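Long-range contacts in membrane protein (Acinetobacter baumannii AB307-0294, PDB 5DL5), which probably forms an OprD-family beta-barrel channel in the outer membrane that lets small molecules, apparently including some antibiotics, into the cell: residues D131-R141 / A310-L318; L187-K196 / Y207-A215. All coordinates share one frame; numbering follows the deposited sequence.

Contact 1: D131-R141 / A310-L318. With C8E ((hydroxyethyloxy)tri(ethyloxy)octane), chain B.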
ATOM      1  N   ASP A 131       0.517  -7.329   4.638  1.00 30.77           N
ATOM      2  CA  ASP A 131      -0.503  -6.824   3.690  1.00 35.36           C
ATOM      3  C   ASP A 131      -1.943  -6.847   4.234  1.00 37.27           C
ATOM      4  O   ASP A 131      -2.879  -7.017   3.501  1.00 41.74           O
ATOM      5  CB  ASP A 131      -0.372  -7.510   2.346  1.00 41.32           C
ATOM      6  CG  ASP A 131      -0.675  -9.039   2.399  1.00 49.09           C
ATOM      7  OD1 ASP A 131      -0.887  -9.679   3.426  1.00 53.26           O
ATOM      8  OD2 ASP A 131      -0.716  -9.600   1.331  1.00 63.18           O
ATOM      9  N   LEU A 132      -2.101  -6.595   5.512  1.00 33.57           N
ATOM     10  CA  LEU A 132      -3.432  -6.479   6.144  1.00 33.24           C
ATOM     11  C   LEU A 132      -3.974  -5.152   5.632  1.00 29.64           C
ATOM     12  O   LEU A 132      -3.223  -4.209   5.588  1.00 28.73           O
ATOM     13  CB  LEU A 132      -3.255  -6.470   7.635  1.00 36.27           C
ATOM     14  CG  LEU A 132      -2.500  -7.726   8.114  1.00 39.61           C
ATOM     15  CD1 LEU A 132      -2.366  -7.700   9.587  1.00 47.70           C
ATOM     16  CD2 LEU A 132      -3.254  -8.997   7.742  1.00 42.95           C
ATOM     17  N   PRO A 133      -5.242  -5.069   5.263  1.00 30.16           N
ATOM     18  CA  PRO A 133      -5.743  -3.806   4.810  1.00 30.48           C
ATOM     19  C   PRO A 133      -5.569  -2.611   5.810  1.00 29.86           C
ATOM     20  O   PRO A 133      -5.556  -1.403   5.394  1.00 27.64           O
ATOM     21  CB  PRO A 133      -7.226  -4.082   4.575  1.00 31.69           C
ATOM     22  CG  PRO A 133      -7.354  -5.539   4.252  1.00 34.06           C
ATOM     23  CD  PRO A 133      -6.276  -6.146   5.133  1.00 30.91           C
ATOM     24  N   VAL A 134      -5.628  -2.973   7.095  1.00 30.81           N
ATOM     25  CA  VAL A 134      -5.471  -1.952   8.187  1.00 32.27           C
ATOM     26  C   VAL A 134      -4.033  -1.659   8.560  1.00 31.57           C
ATOM     27  O   VAL A 134      -3.794  -0.616   9.226  1.00 35.01           O
ATOM     28  CB  VAL A 134      -6.255  -2.300   9.507  1.00 30.28           C
ATOM     29  CG1 VAL A 134      -7.741  -2.262   9.247  1.00 32.41           C
ATOM     30  CG2 VAL A 134      -5.778  -3.611  10.064  1.00 29.97           C
ATOM     31  N   LEU A 135      -3.078  -2.449   8.063  1.00 29.06           N
ATOM     32  CA  LEU A 135      -1.665  -2.252   8.383  1.00 30.72           C
ATOM     33  C   LEU A 135      -0.791  -2.844   7.308  1.00 30.01           C
ATOM     34  O   LEU A 135      -0.417  -3.978   7.430  1.00 31.85           O
ATOM     35  CB  LEU A 135      -1.315  -2.957   9.715  1.00 31.60           C
ATOM     36  CG  LEU A 135       0.047  -2.583  10.319  1.00 31.37           C
ATOM     37  CD1 LEU A 135      -0.053  -1.179  10.851  1.00 35.28           C
ATOM     38  CD2 LEU A 135       0.425  -3.485  11.469  1.00 29.63           C
ATOM     39  N   ALA A 136      -0.630  -2.125   6.198  1.00 30.06           N
ATOM     40  CA  ALA A 136      -0.081  -2.691   4.994  1.00 28.08           C
ATOM     41  C   ALA A 136       1.300  -1.989   4.692  1.00 31.00           C
ATOM     42  O   ALA A 136       1.399  -0.715   4.646  1.00 29.86           O
ATOM     43  CB  ALA A 136      -1.053  -2.499   3.825  1.00 28.90           C
ATOM     44  N   SER A 137       2.284  -2.828   4.467  1.00 27.53           N
ATOM     45  CA  SER A 137       3.593  -2.385   4.007  1.00 29.62           C
ATOM     46  C   SER A 137       3.549  -1.747   2.663  1.00 27.85           C
ATOM     47  O   SER A 137       3.007  -2.288   1.673  1.00 27.92           O
ATOM     48  CB  SER A 137       4.549  -3.585   3.962  1.00 29.10           C
ATOM     49  OG  SER A 137       4.884  -3.914   5.281  1.00 30.40           O
ATOM     50  N   ASN A 138       4.126  -0.600   2.600  1.00 28.63           N
ATOM     51  CA  ASN A 138       4.571  -0.059   1.272  1.00 30.22           C
ATOM     52  C   ASN A 138       5.277  -1.074   0.396  1.00 31.94           C
ATOM     53  O   ASN A 138       6.266  -1.674   0.789  1.00 32.18           O
ATOM     54  CB  ASN A 138       5.622   1.067   1.435  1.00 32.38           C
ATOM     55  CG  ASN A 138       5.841   1.870   0.125  1.00 35.87           C
ATOM     56  OD1 ASN A 138       4.960   1.942  -0.757  1.00 33.65           O
ATOM     57  ND2 ASN A 138       7.003   2.461  -0.007  1.00 35.70           N
ATOM     58  N   THR A 139       4.793  -1.243  -0.800  1.00 33.30           N
ATOM     59  CA  THR A 139       5.542  -1.942  -1.788  1.00 37.72           C
ATOM     60  C   THR A 139       5.504  -1.136  -3.105  1.00 36.53           C
ATOM     61  O   THR A 139       5.831  -1.710  -4.120  1.00 40.51           O
ATOM     62  CB  THR A 139       4.975  -3.378  -2.064  1.00 38.49           C
ATOM     63  OG1 THR A 139       3.686  -3.231  -2.611  1.00 39.28           O
ATOM     64  CG2 THR A 139       4.853  -4.269  -0.745  1.00 46.04           C
ATOM     65  N   GLY A 140       5.174   0.161  -3.103  1.00 34.02           N
ATOM     66  CA  GLY A 140       5.085   0.932  -4.404  1.00 36.27           C
ATOM     67  C   GLY A 140       6.260   1.909  -4.643  1.00 35.98           C
ATOM     68  O   GLY A 140       6.118   2.890  -5.402  1.00 36.35           O
ATOM     69  N   ARG A 141       7.343   1.750  -3.889  1.00 32.65           N
ATOM     70  CA  ARG A 141       8.571   2.607  -4.033  1.00 32.77           C
ATOM     71  C   ARG A 141       9.748   1.711  -4.324  1.00 32.52           C
ATOM     72  O   ARG A 141       9.581   0.756  -5.127  1.00 30.24           O
ATOM     73  CB  ARG A 141       8.809   3.615  -2.855  1.00 32.92           C
ATOM     74  CG  ARG A 141       7.652   4.590  -2.677  1.00 33.81           C
ATOM     75  CD  ARG A 141       7.448   5.555  -3.826  1.00 35.13           C
ATOM     76  NE  ARG A 141       6.394   6.512  -3.482  1.00 35.55           N
ATOM     77  CZ  ARG A 141       5.090   6.293  -3.620  1.00 40.07           C
ATOM     78  NH1 ARG A 141       4.646   5.142  -4.110  1.00 39.68           N
ATOM     79  NH2 ARG A 141       4.206   7.219  -3.217  1.00 39.05           N
ATOM     80  N   ALA A 310       2.794   5.455  12.024  1.00 30.68           N
ATOM     81  CA  ALA A 310       3.363   4.151  11.964  1.00 30.51           C
ATOM     82  C   ALA A 310       2.333   3.068  11.683  1.00 31.06           C
ATOM     83  O   ALA A 310       2.355   2.004  12.250  1.00 31.19           O
ATOM     84  CB  ALA A 310       4.173   3.892  13.202  1.00 32.47           C
ATOM     85  N   ASP A 311       1.411   3.402  10.790  1.00 30.41           N
ATOM     86  CA  ASP A 311       0.213   2.648  10.546  1.00 33.55           C
ATOM     87  C   ASP A 311       0.138   2.044   9.145  1.00 32.62           C
ATOM     88  O   ASP A 311      -0.942   1.669   8.741  1.00 31.41           O
ATOM     89  CB  ASP A 311      -1.086   3.507  10.867  1.00 30.75           C
ATOM     90  CG  ASP A 311      -1.148   4.778  10.079  1.00 33.85           C
ATOM     91  OD1 ASP A 311      -0.098   5.508   9.959  1.00 33.51           O
ATOM     92  OD2 ASP A 311      -2.234   5.102   9.513  1.00 34.69           O
ATOM     93  N   GLY A 312       1.276   1.963   8.448  1.00 31.34           N
ATOM     94  CA  GLY A 312       1.291   1.343   7.190  1.00 32.45           C
ATOM     95  C   GLY A 312       1.113   2.370   6.098  1.00 33.89           C
ATOM     96  O   GLY A 312       0.033   2.966   5.959  1.00 30.48           O
ATOM     97  N   PHE A 313       2.182   2.528   5.300  1.00 32.61           N
ATOM     98  CA  PHE A 313       2.142   3.395   4.160  1.00 30.20           C
ATOM     99  C   PHE A 313       1.189   2.953   3.033  1.00 30.78           C
ATOM    100  O   PHE A 313       0.885   3.696   2.173  1.00 31.95           O
ATOM    101  CB  PHE A 313       3.600   3.568   3.682  1.00 33.75           C
ATOM    102  CG  PHE A 313       3.796   4.635   2.666  1.00 33.81           C
ATOM    103  CD1 PHE A 313       3.984   5.910   3.068  1.00 40.04           C
ATOM    104  CD2 PHE A 313       3.757   4.351   1.339  1.00 36.31           C
ATOM    105  CE1 PHE A 313       4.166   6.928   2.150  1.00 38.76           C
ATOM    106  CE2 PHE A 313       3.989   5.344   0.398  1.00 38.05           C
ATOM    107  CZ  PHE A 313       4.199   6.622   0.817  1.00 39.36           C
ATOM    108  N   GLN A 314       0.757   1.697   2.957  1.00 29.78           N
ATOM    109  CA  GLN A 314      -0.069   1.231   1.926  1.00 28.73           C
ATOM    110  C   GLN A 314      -1.461   0.878   2.479  1.00 28.58           C
ATOM    111  O   GLN A 314      -2.206   0.124   1.835  1.00 28.29           O
ATOM    112  CB  GLN A 314       0.581  -0.017   1.281  1.00 31.34           C
ATOM    113  CG  GLN A 314       0.112  -0.309  -0.125  1.00 36.99           C
ATOM    114  CD  GLN A 314       1.240  -0.955  -0.926  1.00 37.95           C
ATOM    115  OE1 GLN A 314       2.208  -0.337  -1.233  1.00 36.54           O
ATOM    116  NE2 GLN A 314       1.141  -2.239  -1.158  1.00 39.96           N
ATOM    117  N   SER A 315      -1.829   1.394   3.664  1.00 30.39           N
ATOM    118  CA  SER A 315      -3.099   1.021   4.302  1.00 32.85           C
ATOM    119  C   SER A 315      -4.292   1.789   3.637  1.00 29.38           C
ATOM    120  O   SER A 315      -4.984   2.546   4.287  1.00 30.25           O
ATOM    121  CB  SER A 315      -3.056   1.291   5.799  1.00 30.32           C
ATOM    122  OG  SER A 315      -2.060   0.492   6.372  1.00 30.17           O
ATOM    123  N   ILE A 316      -4.495   1.590   2.337  1.00 29.96           N
ATOM    124  CA  ILE A 316      -5.385   2.442   1.504  1.00 29.79           C
ATOM    125  C   ILE A 316      -6.023   1.512   0.476  1.00 29.80           C
ATOM    126  O   ILE A 316      -5.765   1.675  -0.689  1.00 29.91           O
ATOM    127  CB  ILE A 316      -4.624   3.673   0.990  1.00 33.12           C
ATOM    128  CG1 ILE A 316      -5.427   4.617   0.114  1.00 39.75           C
ATOM    129  CG2 ILE A 316      -3.487   3.386   0.070  1.00 35.48           C
ATOM    130  CD1 ILE A 316      -6.474   5.441   0.741  1.00 36.17           C
ATOM    131  N   TYR A 317      -6.796   0.520   0.894  1.00 27.74           N
ATOM    132  CA  TYR A 317      -7.363  -0.507  -0.024  1.00 29.19           C
ATOM    133  C   TYR A 317      -8.729   0.042  -0.606  1.00 30.89           C
ATOM    134  O   TYR A 317      -9.788  -0.368  -0.231  1.00 32.35           O
ATOM    135  CB  TYR A 317      -7.523  -1.825   0.703  1.00 30.76           C
ATOM    136  CG  TYR A 317      -6.196  -2.718   0.823  1.00 33.23           C
ATOM    137  CD1 TYR A 317      -5.005  -2.187   1.223  1.00 32.12           C
ATOM    138  CD2 TYR A 317      -6.248  -4.050   0.680  1.00 35.37           C
ATOM    139  CE1 TYR A 317      -3.862  -2.937   1.339  1.00 34.52           C
ATOM    140  CE2 TYR A 317      -5.126  -4.863   0.842  1.00 36.54           C
ATOM    141  CZ  TYR A 317      -3.919  -4.270   1.156  1.00 37.63           C
ATOM    142  OH  TYR A 317      -2.801  -5.025   1.320  1.00 38.01           O
ATOM    143  N   LEU A 318      -8.650   1.131  -1.354  1.00 28.24           N
ATOM    144  CA  LEU A 318      -9.813   1.832  -1.922  1.00 31.58           C
ATOM    145  C   LEU A 318      -9.481   2.138  -3.419  1.00 30.59           C
ATOM    146  O   LEU A 318      -8.306   2.189  -3.772  1.00 30.76           O
ATOM    147  CB  LEU A 318      -9.982   3.153  -1.193  1.00 30.83           C
ATOM    148  CG  LEU A 318     -10.387   3.016   0.278  1.00 30.01           C
ATOM    149  CD1 LEU A 318     -10.327   4.354   0.970  1.00 32.33           C
ATOM    150  CD2 LEU A 318     -11.759   2.484   0.449  1.00 31.91           C
TER
HETATM  151  C6  C8E B 501      10.351  13.306   3.397  1.00 54.91           C
HETATM  152  C7  C8E B 501      10.388  13.243   1.843  1.00 51.18           C
HETATM  153  C8  C8E B 501       9.708  14.414   1.093  1.00 53.90           C
HETATM  154  O9  C8E B 501       9.045  14.043  -0.169  1.00 41.62           O
HETATM  155  C10 C8E B 501       7.676  14.418  -0.057  1.00 60.43           C
HETATM  156  C11 C8E B 501       6.881  13.299   0.638  1.00 52.13           C
HETATM  157  O12 C8E B 501       5.501  13.384   0.353  1.00 64.71           O
HETATM  158  C13 C8E B 501       5.100  13.223  -1.015  1.00 56.96           C
HETATM  159  C14 C8E B 501       4.714  11.795  -1.293  1.00 55.62           C
HETATM  160  O15 C8E B 501       3.450  11.640  -1.934  1.00 63.94           O
HETATM  161  C16 C8E B 501       2.286  12.220  -1.329  1.00 67.29           C
HETATM  162  C17 C8E B 501       1.156  11.256  -1.686  1.00 73.13           C
HETATM  163  O18 C8E B 501       1.543  10.633  -2.948  1.00 77.61           O
HETATM  164  C19 C8E B 501       1.180   9.252  -3.078  1.00 78.88           C
HETATM  165  C20 C8E B 501       1.515   8.794  -4.487  1.00 69.34           C
HETATM  166  O21 C8E B 501       0.982   7.513  -4.929  1.00 63.28           O

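Contact 2: L187-K196 / Y207-A215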
ATOM      1  N   LEU A 187       7.037   3.085  15.979  1.00 34.22           N
ATOM      2  CA  LEU A 187       5.798   2.483  16.459  1.00 33.08           C
ATOM      3  C   LEU A 187       5.839   2.188  17.973  1.00 35.28           C
ATOM      4  O   LEU A 187       6.840   1.602  18.492  1.00 36.01           O
ATOM      5  CB  LEU A 187       5.661   1.191  15.668  1.00 33.02           C
ATOM      6  CG  LEU A 187       4.334   0.446  15.887  1.00 32.91           C
ATOM      7  CD1 LEU A 187       2.995   1.230  15.806  1.00 34.92           C
ATOM      8  CD2 LEU A 187       4.330  -0.794  15.032  1.00 32.85           C
ATOM      9  N   ASP A 188       4.772   2.440  18.683  1.00 35.14           N
ATOM     10  CA  ASP A 188       4.643   1.980  20.093  1.00 37.38           C
ATOM     11  C   ASP A 188       4.114   0.482  20.064  1.00 38.95           C
ATOM     12  O   ASP A 188       4.873  -0.422  20.234  1.00 36.50           O
ATOM     13  CB  ASP A 188       3.746   2.948  20.888  1.00 38.65           C
ATOM     14  CG  ASP A 188       3.702   2.607  22.440  1.00 45.09           C
ATOM     15  OD1 ASP A 188       4.201   1.553  22.848  1.00 47.21           O
ATOM     16  OD2 ASP A 188       3.112   3.384  23.237  1.00 45.95           O
ATOM     17  N   ARG A 189       2.832   0.217  19.757  1.00 34.10           N
ATOM     18  CA  ARG A 189       2.308  -1.165  19.799  1.00 35.41           C
ATOM     19  C   ARG A 189       1.110  -1.136  18.885  1.00 32.75           C
ATOM     20  O   ARG A 189       0.069  -0.526  19.242  1.00 33.46           O
ATOM     21  CB  ARG A 189       1.832  -1.554  21.241  1.00 36.69           C
ATOM     22  CG  ARG A 189       1.340  -2.992  21.405  1.00 40.73           C
ATOM     23  CD  ARG A 189       0.770  -3.327  22.766  1.00 43.86           C
ATOM     24  NE  ARG A 189      -0.465  -2.550  22.953  1.00 45.24           N
ATOM     25  CZ  ARG A 189      -0.982  -2.253  24.138  1.00 51.04           C
ATOM     26  NH1 ARG A 189      -0.436  -2.716  25.271  1.00 51.84           N
ATOM     27  NH2 ARG A 189      -2.027  -1.458  24.224  1.00 51.29           N
ATOM     28  N   ALA A 190       1.180  -1.903  17.848  1.00 29.98           N
ATOM     29  CA  ALA A 190       0.023  -2.131  17.008  1.00 30.60           C
ATOM     30  C   ALA A 190      -0.531  -3.562  17.144  1.00 29.51           C
ATOM     31  O   ALA A 190       0.204  -4.511  16.868  1.00 32.99           O
ATOM     32  CB  ALA A 190       0.414  -1.854  15.548  1.00 29.90           C
ATOM     33  N   ILE A 191      -1.791  -3.716  17.576  1.00 29.08           N
ATOM     34  CA  ILE A 191      -2.431  -4.983  17.716  1.00 31.20           C
ATOM     35  C   ILE A 191      -3.412  -5.052  16.517  1.00 31.25           C
ATOM     36  O   ILE A 191      -4.185  -4.098  16.323  1.00 32.14           O
ATOM     37  CB  ILE A 191      -3.204  -5.106  19.037  1.00 36.05           C
ATOM     38  CG1 ILE A 191      -2.370  -5.110  20.393  1.00 41.15           C
ATOM     39  CG2 ILE A 191      -4.060  -6.344  19.084  1.00 36.45           C
ATOM     40  CD1 ILE A 191      -1.015  -5.415  20.153  1.00 43.59           C
ATOM     41  N   VAL A 192      -3.428  -6.177  15.823  1.00 30.04           N
ATOM     42  CA  VAL A 192      -4.233  -6.362  14.636  1.00 32.37           C
ATOM     43  C   VAL A 192      -4.962  -7.687  14.695  1.00 29.89           C
ATOM     44  O   VAL A 192      -4.507  -8.663  15.329  1.00 29.78           O
ATOM     45  CB  VAL A 192      -3.445  -6.291  13.293  1.00 32.90           C
ATOM     46  CG1 VAL A 192      -2.901  -4.917  13.089  1.00 37.81           C
ATOM     47  CG2 VAL A 192      -2.355  -7.335  13.164  1.00 34.54           C
ATOM     48  N   TRP A 193      -6.152  -7.738  14.110  1.00 30.10           N
ATOM     49  CA  TRP A 193      -6.885  -8.990  13.998  1.00 29.26           C
ATOM     50  C   TRP A 193      -7.784  -8.879  12.808  1.00 30.36           C
ATOM     51  O   TRP A 193      -8.071  -7.727  12.316  1.00 29.29           O
ATOM     52  CB  TRP A 193      -7.684  -9.279  15.333  1.00 32.08           C
ATOM     53  CG  TRP A 193      -8.708  -8.160  15.641  1.00 35.50           C
ATOM     54  CD1 TRP A 193     -10.076  -8.161  15.288  1.00 36.15           C
ATOM     55  CD2 TRP A 193      -8.468  -6.875  16.262  1.00 34.93           C
ATOM     56  NE1 TRP A 193     -10.615  -6.975  15.589  1.00 36.99           N
ATOM     57  CE2 TRP A 193      -9.668  -6.147  16.148  1.00 37.78           C
ATOM     58  CE3 TRP A 193      -7.312  -6.227  16.758  1.00 37.04           C
ATOM     59  CZ2 TRP A 193      -9.809  -4.814  16.662  1.00 40.94           C
ATOM     60  CZ3 TRP A 193      -7.398  -4.947  17.204  1.00 37.53           C
ATOM     61  CH2 TRP A 193      -8.660  -4.234  17.196  1.00 39.02           C
ATOM     62  N   GLY A 194      -8.293 -10.009  12.308  1.00 31.18           N
ATOM     63  CA  GLY A 194      -9.292  -9.949  11.259  1.00 31.76           C
ATOM     64  C   GLY A 194      -9.534 -11.327  10.622  1.00 33.43           C
ATOM     65  O   GLY A 194      -8.936 -12.310  10.972  1.00 32.56           O
ATOM     66  N   ALA A 195     -10.356 -11.337   9.616  1.00 31.79           N
ATOM     67  CA  ALA A 195     -10.712 -12.569   8.977  1.00 33.93           C
ATOM     68  C   ALA A 195     -11.122 -12.224   7.551  1.00 34.95           C
ATOM     69  O   ALA A 195     -11.667 -11.138   7.279  1.00 32.63           O
ATOM     70  CB  ALA A 195     -11.869 -13.233   9.681  1.00 35.11           C
ATOM     71  N   LYS A 196     -10.936 -13.182   6.686  1.00 35.40           N
ATOM     72  CA  LYS A 196     -11.249 -13.070   5.276  1.00 38.32           C
ATOM     73  C   LYS A 196     -11.868 -14.411   4.919  1.00 37.61           C
ATOM     74  O   LYS A 196     -11.360 -15.472   5.302  1.00 36.64           O
ATOM     75  CB  LYS A 196      -9.952 -12.923   4.508  1.00 42.19           C
ATOM     76  CG  LYS A 196     -10.152 -12.816   3.023  1.00 52.35           C
ATOM     77  CD  LYS A 196      -8.823 -12.672   2.280  1.00 59.58           C
ATOM     78  CE  LYS A 196      -7.555 -12.788   3.126  1.00 61.41           C
ATOM     79  NZ  LYS A 196      -6.413 -13.346   2.337  1.00 71.45           N
ATOM     80  N   TYR A 207     -12.974  -8.428   7.141  1.00 31.61           N
ATOM     81  CA  TYR A 207     -13.163  -7.472   8.217  1.00 29.31           C
ATOM     82  C   TYR A 207     -11.894  -7.578   9.087  1.00 27.64           C
ATOM     83  O   TYR A 207     -11.471  -8.697   9.484  1.00 29.11           O
ATOM     84  CB  TYR A 207     -14.430  -7.939   8.963  1.00 32.50           C
ATOM     85  CG  TYR A 207     -14.954  -7.129  10.067  1.00 37.62           C
ATOM     86  CD1 TYR A 207     -14.842  -5.740  10.051  1.00 42.81           C
ATOM     87  CD2 TYR A 207     -15.731  -7.713  11.063  1.00 43.04           C
ATOM     88  CE1 TYR A 207     -15.328  -4.967  11.055  1.00 46.63           C
ATOM     89  CE2 TYR A 207     -16.315  -6.938  12.078  1.00 47.56           C
ATOM     90  CZ  TYR A 207     -16.131  -5.564  12.050  1.00 49.57           C
ATOM     91  OH  TYR A 207     -16.628  -4.740  13.019  1.00 51.11           O
ATOM     92  N   TYR A 208     -11.250  -6.455   9.278  1.00 28.48           N
ATOM     93  CA  TYR A 208      -9.998  -6.393  10.017  1.00 30.98           C
ATOM     94  C   TYR A 208     -10.080  -5.209  10.992  1.00 31.03           C
ATOM     95  O   TYR A 208     -10.764  -4.240  10.738  1.00 29.76           O
ATOM     96  CB  TYR A 208      -8.811  -6.122   9.048  1.00 30.02           C
ATOM     97  CG  TYR A 208      -8.455  -7.232   8.154  1.00 30.56           C
ATOM     98  CD1 TYR A 208      -9.047  -7.348   6.923  1.00 31.76           C
ATOM     99  CD2 TYR A 208      -7.546  -8.186   8.543  1.00 33.57           C
ATOM    100  CE1 TYR A 208      -8.760  -8.431   6.071  1.00 34.19           C
ATOM    101  CE2 TYR A 208      -7.210  -9.282   7.727  1.00 34.63           C
ATOM    102  CZ  TYR A 208      -7.831  -9.373   6.479  1.00 37.14           C
ATOM    103  OH  TYR A 208      -7.588 -10.406   5.629  1.00 38.91           O
ATOM    104  N   GLY A 209      -9.321  -5.304  12.057  1.00 28.96           N
ATOM    105  CA  GLY A 209      -9.195  -4.309  13.101  1.00 30.22           C
ATOM    106  C   GLY A 209      -7.730  -4.015  13.432  1.00 30.53           C
ATOM    107  O   GLY A 209      -6.839  -4.934  13.363  1.00 30.39           O
ATOM    108  N   LEU A 210      -7.480  -2.761  13.805  1.00 30.33           N
ATOM    109  CA  LEU A 210      -6.200  -2.329  14.272  1.00 31.43           C
ATOM    110  C   LEU A 210      -6.458  -1.510  15.533  1.00 32.94           C
ATOM    111  O   LEU A 210      -7.250  -0.549  15.523  1.00 29.84           O
ATOM    112  CB  LEU A 210      -5.462  -1.432  13.274  1.00 29.51           C
ATOM    113  CG  LEU A 210      -4.253  -0.645  13.752  1.00 29.69           C
ATOM    114  CD1 LEU A 210      -3.025  -1.455  14.171  1.00 33.47           C
ATOM    115  CD2 LEU A 210      -3.797   0.284  12.677  1.00 29.54           C
ATOM    116  N   ASP A 211      -5.671  -1.803  16.568  1.00 31.92           N
ATOM    117  CA  ASP A 211      -5.558  -0.877  17.705  1.00 33.55           C
ATOM    118  C   ASP A 211      -4.097  -0.563  17.958  1.00 33.27           C
ATOM    119  O   ASP A 211      -3.315  -1.477  18.383  1.00 30.47           O
ATOM    120  CB  ASP A 211      -6.209  -1.513  18.930  1.00 36.02           C
ATOM    121  CG  ASP A 211      -6.137  -0.591  20.187  1.00 43.59           C
ATOM    122  OD1 ASP A 211      -5.125   0.003  20.451  1.00 52.98           O
ATOM    123  OD2 ASP A 211      -7.085  -0.426  20.913  1.00 53.95           O
ATOM    124  N   SER A 212      -3.737   0.707  17.773  1.00 31.18           N
ATOM    125  CA  SER A 212      -2.370   1.115  17.866  1.00 30.40           C
ATOM    126  C   SER A 212      -2.304   2.109  18.950  1.00 32.28           C
ATOM    127  O   SER A 212      -2.932   3.173  18.862  1.00 32.13           O
ATOM    128  CB  SER A 212      -1.934   1.749  16.622  1.00 30.92           C
ATOM    129  OG  SER A 212      -0.515   2.107  16.690  1.00 33.10           O
ATOM    130  N   LYS A 213      -1.483   1.801  19.937  1.00 35.93           N
ATOM    131  CA  LYS A 213      -1.522   2.462  21.266  1.00 39.68           C
ATOM    132  C   LYS A 213      -1.091   3.927  21.105  1.00 40.76           C
ATOM    133  O   LYS A 213      -0.147   4.266  20.401  1.00 36.98           O
ATOM    134  CB  LYS A 213      -0.644   1.687  22.313  1.00 43.96           C
ATOM    135  CG  LYS A 213      -0.342   2.445  23.673  1.00 49.83           C
ATOM    136  CD  LYS A 213       0.393   1.607  24.710  1.00 56.04           C
ATOM    137  CE  LYS A 213       0.441   2.191  26.158  1.00 64.32           C
ATOM    138  NZ  LYS A 213      -0.399   1.529  27.227  1.00 72.07           N
ATOM    139  N   ASN A 214      -1.870   4.802  21.725  1.00 42.90           N
ATOM    140  CA  ASN A 214      -1.681   6.226  21.635  1.00 45.48           C
ATOM    141  C   ASN A 214      -1.804   6.826  20.279  1.00 44.81           C
ATOM    142  O   ASN A 214      -1.348   7.974  20.093  1.00 50.24           O
ATOM    143  CB  ASN A 214      -0.321   6.614  22.251  1.00 49.27           C
ATOM    144  CG  ASN A 214      -0.285   6.295  23.740  1.00 53.10           C
ATOM    145  OD1 ASN A 214      -1.294   6.458  24.427  1.00 55.35           O
ATOM    146  ND2 ASN A 214       0.782   5.734  24.200  1.00 53.70           N
ATOM    147  N   ALA A 215      -2.350   6.095  19.302  1.00 37.98           N
ATOM    148  CA  ALA A 215      -2.314   6.593  17.946  1.00 37.36           C
ATOM    149  C   ALA A 215      -3.735   6.561  17.286  1.00 37.20           C
ATOM    150  O   ALA A 215      -4.316   7.576  17.050  1.00 36.65           O
ATOM    151  CB  ALA A 215      -1.385   5.757  17.129  1.00 40.05           C
TER
HETATM  152  O   HOH W   1       1.246   2.593  18.708  1.00 30.67           O
HETATM  153  O   HOH W   2      -2.282  -1.463  21.065  1.00 38.49           O

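Contact 1: D131-R141 / A310-L318
Tyr-317, Gln-314 and Phe-313 carry the 310-318 side of a contact between two loops folded into the OprD-family barrel, where inward-folded loops typically narrow the pore. The face of the Tyr-317 ring lies on Pro-133, whose CA sits 3.9 Å from the ring centroid and 4° off the ring normal, a CH-pi contact; Ala-136 CB touches CE1 of the same ring at 3.8 Å. Gln-314 takes hold of Thr-139 through both ends of its amide. OE1 accepts from Thr-139 N at 2.8 Å, with the donor above the carbonyl plane, and NE2 gives an in-plane hydrogen bond to Thr-139 OG1 at 3.1 Å. The Gln-314 side chain, bent at chi2 (148°), crosses that of Thr-139 at about a right angle. A backbone bond from Gln-314 N to Ala-136 O and a bond from Ala-136 N to the Ser-315 hydroxyl OG add to the grip. Phe-313 runs alongside Asn-138, whose ND2 is held by Ser-173 and whose OD1 accepts from Gly-140 N in an Asx turn. At the far end, the Phe-313 ring edge meets one face of the Arg-141 guanidinium (NE hydrogen-bonded to Asn-92 O, NH1 to Gly-140 O), CE2 lying 4.1 Å from NH2.

Contact 2: L187-K196 / Y207-A215
Backbone hydrogen bonds join Ile-191 with Asp-211, Trp-193 with Gly-209 and Ala-195 with Tyr-207, each pair bonded in both directions; the shortest include Gly-209 N to Trp-193 O at 2.7 Å. Lys-213 N continues the series to Arg-189 O. Between these rungs the chains come close enough for CA-H...O contacts, such as Val-192 CA to Gly-209 O at 3.2 Å. The two strands are neighbouring staves of the barrel, a beta hairpin whose axes run antiparallel at 176°. Apolar contacts differ on its two faces. On one, Leu-210 CD1 touches both Ala-190 CB and Val-192 CG1, at 3.7 and 3.6 Å, and Tyr-208 lies against Gly-194 CA through CD2. On the other, Trp-193 folds across the neighbouring strand: with CG between the backbone N and the carbonyl carbon (chi1 60°), the indole covers side-chainless Gly-209, whose CA makes a CH-pi contact 3.9 Å from the centroid of the six-membered ring. A water-mediated link occupies the loop end: one water accepts from Arg-189 N, donates to Lys-213 O and bonds Ser-212 OG. Charged side chains also pack there, Lys-213 CD lying over the rim of one face of the Arg-189 guanidinium.

Contact 2 is part of the barrel wall, whereas contact 1 lies close to the centre of the chain; their centres are 13 Å apart. The inward-facing side chains of the hairpin are the surface against which the 131-141 loop rests. Pro-133 CD packs on Tyr-208 CE1 at 3.5 Å, and Leu-132 CD1 meets Val-192 CG2 at 3.6 Å. The other loop also touches the wall, with Ala-310 O 3.7 Å from Leu-187 CD1. In sequence, the hairpin falls between the two segments of contact 1. A bound C8E detergent molecule approaches contact 1 at Arg-141, its C20 lying 3.4 Å from NH2.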